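Local coordinates for 5-formaminoimidazole-4-carboxamide-1-(beta)-D-ribofuranosyl 5'-monophosphate synthetase (Methanocaldococcus jannaschii, PDB 2R7K), which catalyses the ATP- and formate-dependent formylation of AICAR to FAICAR in purine biosynthesis, without folates, as a homohexamer, at the interface of chains A and B and the interface of chains A and C. Residues are numbered along the deposited sequence; one frame, centred on the assembly and turned at random. Chains: chain A/B/C, 5-formaminoimidazole-4-carboxamide-1-(beta)-D-ribofuranosyl 5'-monophosphate synthetase.

Contact 1: the interface of chains A and B. Residues chain A 37, 42, 62; chain B 17-18, 40-42, 62.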
# COMPACT_ATOMS: atom_id res chain seq x y z
N LYS A 37 -7.27 -15.68 -2.89
CA LYS A 37 -7.06 -15.24 -1.52
C LYS A 37 -7.08 -13.72 -1.43
O LYS A 37 -7.69 -13.16 -0.52
CB LYS A 37 -5.72 -15.77 -0.99
CG LYS A 37 -5.68 -17.27 -0.79
CD LYS A 37 -6.15 -17.67 0.58
CE LYS A 37 -5.06 -17.47 1.60
NZ LYS A 37 -5.50 -17.91 2.95
N SER A 42 -11.66 -18.27 0.14
CA SER A 42 -10.92 -19.42 0.61
C SER A 42 -10.67 -20.32 -0.62
O SER A 42 -11.50 -20.40 -1.52
CB SER A 42 -11.68 -20.16 1.70
OG SER A 42 -10.80 -20.97 2.46
N ASP A 62 -5.91 -22.96 1.14
CA ASP A 62 -6.46 -23.13 2.47
C ASP A 62 -6.81 -24.59 2.71
O ASP A 62 -6.61 -25.12 3.80
CB ASP A 62 -7.70 -22.24 2.65
CG ASP A 62 -7.36 -20.75 2.62
OD1 ASP A 62 -6.25 -20.36 3.06
OD2 ASP A 62 -8.22 -19.96 2.15
N ASP B 17 -1.23 -27.88 7.98
CA ASP B 17 -1.17 -27.10 6.74
C ASP B 17 -2.48 -26.35 6.56
O ASP B 17 -2.57 -25.47 5.70
CB ASP B 17 -0.94 -28.01 5.52
CG ASP B 17 0.39 -28.75 5.56
OD1 ASP B 17 1.43 -28.11 5.83
OD2 ASP B 17 0.38 -29.97 5.29
N GLU B 18 -3.49 -26.73 7.34
CA GLU B 18 -4.84 -26.20 7.19
C GLU B 18 -5.42 -25.59 8.47
O GLU B 18 -6.63 -25.63 8.71
CB GLU B 18 -5.77 -27.29 6.67
CG GLU B 18 -5.31 -27.90 5.36
CD GLU B 18 -6.28 -28.93 4.82
OE1 GLU B 18 -7.31 -29.19 5.49
OE2 GLU B 18 -6.02 -29.47 3.72
N GLY B 40 -3.50 -14.44 6.39
CA GLY B 40 -3.51 -15.59 5.49
C GLY B 40 -4.30 -16.79 5.97
O GLY B 40 -4.34 -17.82 5.29
N PHE B 41 -4.94 -16.66 7.12
CA PHE B 41 -5.74 -17.74 7.67
C PHE B 41 -7.12 -17.82 7.05
O PHE B 41 -7.67 -16.81 6.62
CB PHE B 41 -5.91 -17.59 9.19
CG PHE B 41 -4.66 -17.79 9.97
CD1 PHE B 41 -4.30 -19.04 10.41
CD2 PHE B 41 -3.85 -16.71 10.29
CE1 PHE B 41 -3.14 -19.23 11.13
CE2 PHE B 41 -2.70 -16.89 11.01
CZ PHE B 41 -2.34 -18.16 11.44
N SER B 42 -7.67 -19.03 6.99
CA SER B 42 -9.09 -19.18 6.78
C SER B 42 -9.77 -19.11 8.16
O SER B 42 -9.21 -19.54 9.16
CB SER B 42 -9.40 -20.51 6.08
OG SER B 42 -10.68 -20.46 5.46
N ASP B 62 -14.93 -17.25 6.55
CA ASP B 62 -14.94 -18.17 5.43
C ASP B 62 -15.94 -19.29 5.69
O ASP B 62 -16.64 -19.73 4.78
CB ASP B 62 -13.54 -18.72 5.18
CG ASP B 62 -12.55 -17.66 4.73
OD1 ASP B 62 -12.95 -16.70 4.03
OD2 ASP B 62 -11.35 -17.78 5.07
O HOH W 1 -9.15 -17.32 3.27
O HOH W 2 -7.79 -23.97 6.15
O HOH W 3 -4.35 -20.84 4.99
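This patch belongs to a two-fold symmetric interface between identical subunits, so each contact has a twin. Charge and hydrogen bonding meet at A:Lys37, whose chain bends at chi2 (-89°) and chi3 to bring NZ between a carboxylate of its own chain and a partner carbonyl. NZ forms a salt bridge of 2.6 Å with A:Asp62 OD1, on the syn lone pair, and a hydrogen bond of 2.6 Å to B:Gly40 O, standing above the carbonyl plane. Near the axis, A:Ser42 OG and B:Ser42 OG share a 3.0 Å hydrogen bond of unsettled direction. Each hydroxyl, anti to its backbone N (chi1 -160°), also hydrogen-bonds OD2 of its own chain's aspartate, A:Ser42 OG meeting A:Asp62 OD2 at 2.8 Å from above the carboxylate plane. With one hydrogen per hydroxyl, the protons are probably shared unequally, or a carboxyl holds one. One water joins OD2 of A:Asp62 to OD2 of B:Asp62, 4.8 Å apart and otherwise probably repelling; another joins A:Asp62 OD1 to B:Gly40 O, and a third the backbone oxygens of A:Asp62 and B:Glu18. An alanine at A:Asp62 would remove the carboxylate gripping lysine, serine and water, and would probably leave A:Lys37 poorly aimed at B:Gly40. Apolar contact is slight, with A:Asp62 CG 4.0 Å from B:Ser42 CB. A:Lys37 lies near the end of helix 29-38, B:Gly40 and the serines precede strand 43-47, and A:Asp62 precedes strand 63-66.

Contact 2: the interface of chains A and C. Residues chain A 227, 259-262; chain C 229, 258-260.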
# COMPACT_ATOMS: atom_id res chain seq x y z
N LYS A 227 7.04 -13.79 -23.71
CA LYS A 227 7.60 -14.59 -24.78
C LYS A 227 8.00 -15.95 -24.21
O LYS A 227 8.41 -16.05 -23.05
CB LYS A 227 8.78 -13.89 -25.46
CG LYS A 227 10.09 -13.92 -24.69
CD LYS A 227 11.22 -13.26 -25.50
CE LYS A 227 12.57 -13.85 -25.15
NZ LYS A 227 13.67 -13.34 -26.02
N ILE A 259 9.31 -15.21 -20.31
CA ILE A 259 10.06 -13.99 -20.09
C ILE A 259 9.07 -12.87 -20.36
O ILE A 259 8.30 -12.95 -21.31
CB ILE A 259 11.25 -13.92 -21.07
CG1 ILE A 259 12.21 -15.09 -20.81
CG2 ILE A 259 11.99 -12.59 -20.96
CD1 ILE A 259 13.25 -15.29 -21.90
N PRO A 260 9.03 -11.85 -19.48
CA PRO A 260 8.13 -10.73 -19.70
C PRO A 260 8.57 -9.88 -20.88
O PRO A 260 9.76 -9.75 -21.16
CB PRO A 260 8.22 -9.93 -18.40
CG PRO A 260 9.54 -10.32 -17.79
CD PRO A 260 9.80 -11.73 -18.23
N VAL A 261 7.59 -9.30 -21.58
CA VAL A 261 7.87 -8.43 -22.69
C VAL A 261 6.71 -7.45 -22.78
O VAL A 261 5.61 -7.75 -22.34
CB VAL A 261 7.97 -9.24 -24.02
CG1 VAL A 261 6.60 -9.80 -24.42
CG2 VAL A 261 8.54 -8.39 -25.13
N VAL A 262 6.98 -6.27 -23.32
CA VAL A 262 5.93 -5.32 -23.65
C VAL A 262 6.07 -5.00 -25.11
O VAL A 262 7.16 -5.08 -25.67
CB VAL A 262 6.01 -3.99 -22.81
CG1 VAL A 262 5.77 -4.28 -21.31
CG2 VAL A 262 7.34 -3.28 -23.03
N TYR C 229 13.62 -5.50 -28.56
CA TYR C 229 13.09 -6.73 -29.11
C TYR C 229 12.69 -6.35 -30.53
O TYR C 229 11.67 -5.69 -30.73
CB TYR C 229 11.88 -7.18 -28.30
CG TYR C 229 11.50 -8.63 -28.44
CD1 TYR C 229 12.47 -9.60 -28.60
CD2 TYR C 229 10.17 -9.02 -28.38
CE1 TYR C 229 12.12 -10.93 -28.71
CE2 TYR C 229 9.82 -10.35 -28.48
CZ TYR C 229 10.80 -11.30 -28.65
OH TYR C 229 10.46 -12.63 -28.77
N ASN C 258 10.02 -4.49 -25.94
CA ASN C 258 11.13 -4.40 -25.01
C ASN C 258 11.06 -5.45 -23.92
O ASN C 258 9.99 -5.94 -23.57
CB ASN C 258 11.21 -2.99 -24.38
CG ASN C 258 10.92 -1.88 -25.37
OD1 ASN C 258 11.83 -1.18 -25.82
ND2 ASN C 258 9.65 -1.70 -25.71
N ILE C 259 12.23 -5.79 -23.39
CA ILE C 259 12.37 -6.82 -22.39
C ILE C 259 13.14 -6.16 -21.26
O ILE C 259 14.09 -5.42 -21.52
CB ILE C 259 13.15 -8.03 -22.95
CG1 ILE C 259 12.38 -8.65 -24.12
CG2 ILE C 259 13.43 -9.07 -21.88
CD1 ILE C 259 13.19 -9.64 -24.94
N PRO C 260 12.69 -6.35 -20.00
CA PRO C 260 13.41 -5.77 -18.87
C PRO C 260 14.75 -6.44 -18.65
O PRO C 260 14.91 -7.64 -18.91
CB PRO C 260 12.48 -6.02 -17.68
CG PRO C 260 11.61 -7.17 -18.10
CD PRO C 260 11.48 -7.09 -19.59
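The phenol ring of C:Tyr229, its CG anti to the backbone N (chi1 -161°), is approached by chain A on one face. Over the hydroxyl end lies the aliphatic chain of A:Lys227, whose CG takes the crowded position between backbone N and carbonyl carbon before the chain extends and crosses the tyrosine obliquely; its CD is 3.7 Å from CZ, and NZ runs on past the CE1 edge. Above the opposite edge of the same face, CG2 of A:Val261 comes in at about a right angle and touches CD2 at 3.7 Å. Over the CD1 edge of this face sits CD1 of C:Ile259, from the ring's own chain. The pyrrolidine rings of A:Pro260 and C:Pro260 cross obliquely and meet at their CG atoms, 3.8 Å apart. Beside them the CG2 methyls of A:Ile259 and C:Ile259, each anti to its backbone N, touch at 3.9 Å.

A short antiparallel bridge ties the subunits together. A:Val262 N donates to C:Asn258 O at 3.0 Å, and C:Asn258 N returns a bond to A:Val262 O at 2.9 Å; both donors lie in the carbonyl planes, the first bond nearly straight (165° at the hydrogen), the second more bent (156°). C:Asn258 is an AICAR-binding residue, and its side chain also rests against CG2 of A:Val262. The contact therefore helps hold the hexamer together and is likely to steady a substrate-binding residue's backbone.

Contact 3: the interface of chains A and C. Residues chain A 203-204, 302; chain C 232, 235-236, 239, 247, 249.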
# COMPACT_ATOMS: atom_id res chain seq x y z
N VAL A 203 8.94 -15.38 -39.30
CA VAL A 203 10.15 -14.86 -38.71
C VAL A 203 9.85 -13.52 -38.04
O VAL A 203 9.59 -12.52 -38.71
CB VAL A 203 11.29 -14.73 -39.74
CG1 VAL A 203 12.60 -14.39 -39.05
CG2 VAL A 203 11.42 -16.03 -40.53
N GLY A 204 9.88 -13.52 -36.71
CA GLY A 204 9.53 -12.32 -35.96
C GLY A 204 9.64 -12.51 -34.47
O GLY A 204 10.21 -13.49 -33.98
N GLU A 302 8.30 -8.32 -39.69
CA GLU A 302 8.98 -7.05 -39.88
C GLU A 302 8.04 -5.98 -40.42
O GLU A 302 8.36 -4.80 -40.43
CB GLU A 302 10.19 -7.22 -40.79
CG GLU A 302 9.86 -7.70 -42.20
CD GLU A 302 11.09 -8.09 -42.99
OE1 GLU A 302 12.22 -7.77 -42.55
OE2 GLU A 302 10.94 -8.72 -44.06
N ASN C 232 13.03 -8.35 -38.14
CA ASN C 232 12.96 -9.80 -37.97
C ASN C 232 14.15 -10.39 -37.22
O ASN C 232 14.19 -11.58 -36.95
CB ASN C 232 12.82 -10.48 -39.34
CG ASN C 232 14.09 -10.38 -40.18
OD1 ASN C 232 15.17 -10.03 -39.68
ND2 ASN C 232 13.97 -10.69 -41.46
N GLY C 235 13.80 -12.80 -34.44
CA GLY C 235 13.23 -14.03 -34.99
C GLY C 235 14.24 -14.80 -35.84
O GLY C 235 14.30 -16.03 -35.79
N LEU C 236 15.03 -14.07 -36.63
CA LEU C 236 16.03 -14.66 -37.52
C LEU C 236 17.05 -15.50 -36.76
O LEU C 236 17.28 -16.66 -37.10
CB LEU C 236 16.73 -13.56 -38.34
CG LEU C 236 17.85 -13.95 -39.33
CD1 LEU C 236 17.47 -15.18 -40.11
CD2 LEU C 236 18.14 -12.78 -40.28
N ILE C 239 16.44 -19.05 -35.45
CA ILE C 239 16.45 -20.17 -36.40
C ILE C 239 17.83 -20.83 -36.32
O ILE C 239 18.84 -20.14 -36.33
CB ILE C 239 16.22 -19.66 -37.84
CG1 ILE C 239 14.84 -19.01 -37.95
CG2 ILE C 239 16.35 -20.79 -38.86
CD1 ILE C 239 14.64 -18.22 -39.22
N MET C 247 18.36 -20.42 -46.13
CA MET C 247 17.37 -19.39 -46.40
C MET C 247 17.99 -18.19 -47.11
O MET C 247 19.18 -17.90 -46.95
CB MET C 247 16.70 -18.92 -45.11
CG MET C 247 16.11 -20.02 -44.25
SD MET C 247 15.63 -19.43 -42.61
CE MET C 247 14.26 -18.34 -43.02
N ILE C 249 17.43 -14.73 -46.59
CA ILE C 249 16.75 -13.79 -45.72
C ILE C 249 17.69 -12.71 -45.21
O ILE C 249 18.79 -12.99 -44.74
CB ILE C 249 16.07 -14.53 -44.54
CG1 ILE C 249 15.21 -13.57 -43.70
CG2 ILE C 249 17.12 -15.26 -43.69
CD1 ILE C 249 14.40 -14.26 -42.62
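A:Val203 is the knob of this contact, and its two methyls point in different directions against chain C. CG1, anti to the backbone N (chi1 -171°), presses on the backbone of helix 233-236, 3.4 Å from C:Leu236 N and 3.8 Å from C:Leu236 CA; on another side it meets CB of C:Asn232 at 3.9 Å. C:Ile249 reaches toward the valine tip to tip. Its CG1 is likewise anti to its backbone N (chi1 -174°), so the extended branch places CD1 against both valine methyls, 4.0 Å from CG1. CG2 of the valine also faces C:Ile239, whose chain crosses it at about a right angle and offers CD1 at 4.1 Å, while the CE methyl of C:Met247 lies a little farther off.

At the other border, A:Glu302 and C:Asn232 run side by side and point the same way, their carboxylate and amide planes tilted by 20°. Both have CG in the crowded position between backbone N and carbonyl carbon, and the glutamate then extends. OE1 stands 3.6 Å from ND2, too long for a hydrogen bond, so the pair is a loose polar flank. No polar bond crosses the patch; aliphatic burial of the valine carries it. A:Val203 and A:Gly204 lie in the loop between strands 197-200 and 205-214, and A:Glu302 follows strand 292-300; they pack on C:Asn232, helix 233-236 and the loop segments holding C:Ile239, C:Met247 and C:Ile249.

Contacts 2 and 3 belong to the same A-C interface, their C-alpha centres about 18 Å apart; contact 1 joins A to B, and its C-alpha centre is about 34 Å from that of contact 2 and about 49 Å from that of contact 3. No residue is shared, but strand 219-230, used in contact 2, leads directly to C:Asn232 and helix 233-236 of contact 3. The A-B interface is two-fold symmetric; the A-C one is not an exact two-fold. In a hexamer built as a dimer of trimers, contacts 2 and 3 therefore probably hold a trimer together, while contact 1 probably links the two trimers.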